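Long-range contact in putative DNA-binding protein (Bacteroides fragilis, PDB 3BS3), which probably binds DNA through a helix-turn-helix domain of the XRE family: residues K22-R27 and E60-D65. Sequence-based numbering, arbitrary orientation.
Sequences KQRTNR and ELLNVD
Lys22 lies along the C-terminal end of helix 52-62 and meets Leu62, Val64 and, through water, Asn63. Followed outward, its CB comes 4.4 Å from Leu62 CD2; CG then passes 3.6 Å from Leu62 O, and a bend at chi2 (-54°) keeps CD beside that oxygen at 3.9 Å. CE lies 3.4 Å from Leu62 O and also touches Val64 CG1, the two side chains running past each other in opposite senses. At the tip, NZ donates to water 1 (2.8 Å), which in turn donates to Asn63 O; the positive charge probably suits the carbonyl-rich helix end.

Arg24 differs in what its carbons touch, CG packing 3.9 Å from Leu62 CD2, but it too ends in a water bridge to a backbone carbonyl: NE donates to water 2 (2.9 Å), which lies in the guanidinium plane at its edge and donates to Leu61 O (2.7 Å). The contact buries a modest 205 Å². Gln23 and Asn63 each take positive phi with two bonds back into the preceding helical turn, so Schellman motifs close helices 15-21 and 52-62 side by side, the backbones nearest at Lys22 and Leu62. Thr25 OG1 caps Trp28 N at the start of helix 26-33, and Arg24 makes a cation-pi contact with Trp28. Buried Leu62 also packs on Val18 and Leu19 of helix 15-21, while Leu61 packs against helix 26-33 in this all-helical helix-turn-helix fold.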
loop_
_atom_site.group_PDB
_atom_site.type_symbol
_atom_site.label_atom_id
_atom_site.label_comp_id
_atom_site.label_asym_id
_atom_site.label_seq_id
_atom_site.Cartn_x
_atom_site.Cartn_y
_atom_site.Cartn_z
ATOM N N LYS A 22 -19.935 5.285 3.029
ATOM C CA LYS A 22 -19.980 5.379 4.480
ATOM C C LYS A 22 -20.369 6.792 4.970
ATOM O O LYS A 22 -20.322 7.070 6.163
ATOM C CB LYS A 22 -18.650 4.919 5.118
ATOM C CG LYS A 22 -18.373 3.419 4.898
ATOM C CD LYS A 22 -19.572 2.568 5.399
ATOM C CE LYS A 22 -19.206 1.103 5.663
ATOM N NZ LYS A 22 -20.218 0.402 6.587
ATOM N N GLN A 23 -20.704 7.690 4.054
ATOM C CA GLN A 23 -21.147 9.045 4.436
ATOM C C GLN A 23 -20.104 9.756 5.330
ATOM O O GLN A 23 -20.404 10.222 6.434
ATOM C CB GLN A 23 -22.577 8.983 5.037
ATOM C CG GLN A 23 -23.593 8.492 3.958
ATOM C CD GLN A 23 -25.071 8.475 4.344
ATOM O OE1 GLN A 23 -25.547 9.275 5.157
ATOM N NE2 GLN A 23 -25.824 7.570 3.716
ATOM N N ARG A 24 -18.867 9.803 4.817
ATOM C CA ARG A 24 -17.739 10.467 5.500
ATOM C C ARG A 24 -17.046 11.361 4.490
ATOM O O ARG A 24 -17.149 11.107 3.275
ATOM C CB ARG A 24 -16.713 9.442 6.018
ATOM C CG ARG A 24 -17.212 8.536 7.129
ATOM C CD ARG A 24 -17.503 9.271 8.443
ATOM N NE ARG A 24 -17.474 8.279 9.519
ATOM C CZ ARG A 24 -17.677 8.540 10.812
ATOM N NH1 ARG A 24 -17.963 9.773 11.240
ATOM N NH2 ARG A 24 -17.568 7.547 11.683
ATOM N N THR A 25 -16.349 12.381 4.981
ATOM C CA THR A 25 -15.667 13.334 4.099
ATOM C C THR A 25 -14.151 13.157 4.145
ATOM O O THR A 25 -13.601 12.574 5.097
ATOM C CB THR A 25 -15.929 14.808 4.506
ATOM O OG1 THR A 25 -15.492 15.021 5.861
ATOM C CG2 THR A 25 -17.401 15.174 4.343
ATOM N N ASN A 26 -13.479 13.709 3.138
ATOM C CA ASN A 26 -12.023 13.764 3.140
ATOM C C ASN A 26 -11.490 14.437 4.410
ATOM O O ASN A 26 -10.547 13.932 5.024
ATOM C CB ASN A 26 -11.514 14.542 1.923
ATOM C CG ASN A 26 -11.638 13.763 0.610
ATOM O OD1 ASN A 26 -12.073 12.610 0.569
ATOM N ND2 ASN A 26 -11.243 14.410 -0.479
ATOM N N ARG A 27 -12.117 15.553 4.817
ATOM C CA ARG A 27 -11.690 16.296 6.007
ATOM C C ARG A 27 -11.730 15.415 7.250
ATOM O O ARG A 27 -10.791 15.399 8.043
ATOM C CB ARG A 27 -12.572 17.531 6.235
ATOM C CG ARG A 27 -12.196 18.313 7.495
ATOM C CD ARG A 27 -13.414 18.621 8.342
ATOM N NE ARG A 27 -14.020 19.911 8.015
ATOM C CZ ARG A 27 -15.221 20.309 8.433
ATOM N NH1 ARG A 27 -15.678 21.502 8.084
ATOM N NH2 ARG A 27 -15.972 19.516 9.188
ATOM N N GLU A 60 -10.140 0.481 9.171
ATOM C CA GLU A 60 -10.629 0.428 10.555
ATOM C C GLU A 60 -11.580 1.596 10.800
ATOM O O GLU A 60 -12.687 1.414 11.354
ATOM C CB GLU A 60 -9.466 0.446 11.551
ATOM C CG GLU A 60 -8.728 -0.878 11.601
ATOM C CD GLU A 60 -7.382 -0.822 12.315
ATOM O OE1 GLU A 60 -6.914 0.276 12.705
ATOM O OE2 GLU A 60 -6.781 -1.902 12.475
ATOM N N LEU A 61 -11.169 2.782 10.361
ATOM C CA LEU A 61 -11.967 4.011 10.547
ATOM C C LEU A 61 -13.297 3.984 9.789
ATOM O O LEU A 61 -14.294 4.539 10.273
ATOM C CB LEU A 61 -11.162 5.243 10.124
ATOM C CG LEU A 61 -10.003 5.629 11.038
ATOM C CD1 LEU A 61 -9.161 6.693 10.397
ATOM C CD2 LEU A 61 -10.538 6.122 12.400
ATOM N N LEU A 62 -13.311 3.341 8.620
ATOM C CA LEU A 62 -14.531 3.244 7.806
ATOM C C LEU A 62 -15.342 1.982 8.088
ATOM O O LEU A 62 -16.393 1.769 7.463
ATOM C CB LEU A 62 -14.199 3.354 6.313
ATOM C CG LEU A 62 -13.566 4.695 5.928
ATOM C CD1 LEU A 62 -13.147 4.694 4.473
ATOM C CD2 LEU A 62 -14.507 5.883 6.211
ATOM N N ASN A 63 -14.846 1.145 9.009
ATOM C CA ASN A 63 -15.515 -0.112 9.367
ATOM C C ASN A 63 -15.696 -1.064 8.189
ATOM O O ASN A 63 -16.781 -1.671 8.013
ATOM C CB ASN A 63 -16.878 0.150 10.034
ATOM C CG ASN A 63 -16.750 0.961 11.313
ATOM O OD1 ASN A 63 -15.851 0.736 12.123
ATOM N ND2 ASN A 63 -17.644 1.923 11.488
ATOM N N VAL A 64 -14.636 -1.191 7.380
ATOM C CA VAL A 64 -14.640 -2.152 6.272
ATOM C C VAL A 64 -13.385 -3.013 6.334
ATOM O O VAL A 64 -12.405 -2.648 7.013
ATOM C CB VAL A 64 -14.705 -1.457 4.881
ATOM C CG1 VAL A 64 -15.997 -0.627 4.735
ATOM C CG2 VAL A 64 -13.462 -0.559 4.639
ATOM N N ASP A 65 -13.438 -4.171 5.668
ATOM C CA ASP A 65 -12.252 -5.011 5.439
ATOM C C ASP A 65 -11.275 -4.223 4.571
ATOM O O ASP A 65 -11.687 -3.630 3.570
ATOM C CB ASP A 65 -12.663 -6.296 4.703
ATOM C CG ASP A 65 -11.550 -7.357 4.655
ATOM O OD1 ASP A 65 -10.394 -7.079 4.249
ATOM O OD2 ASP A 65 -11.857 -8.520 5.000
HETATM O O HOH W 1 -19.222 -2.143 6.955
HETATM O O HOH W 2 -16.811 5.499 9.757
#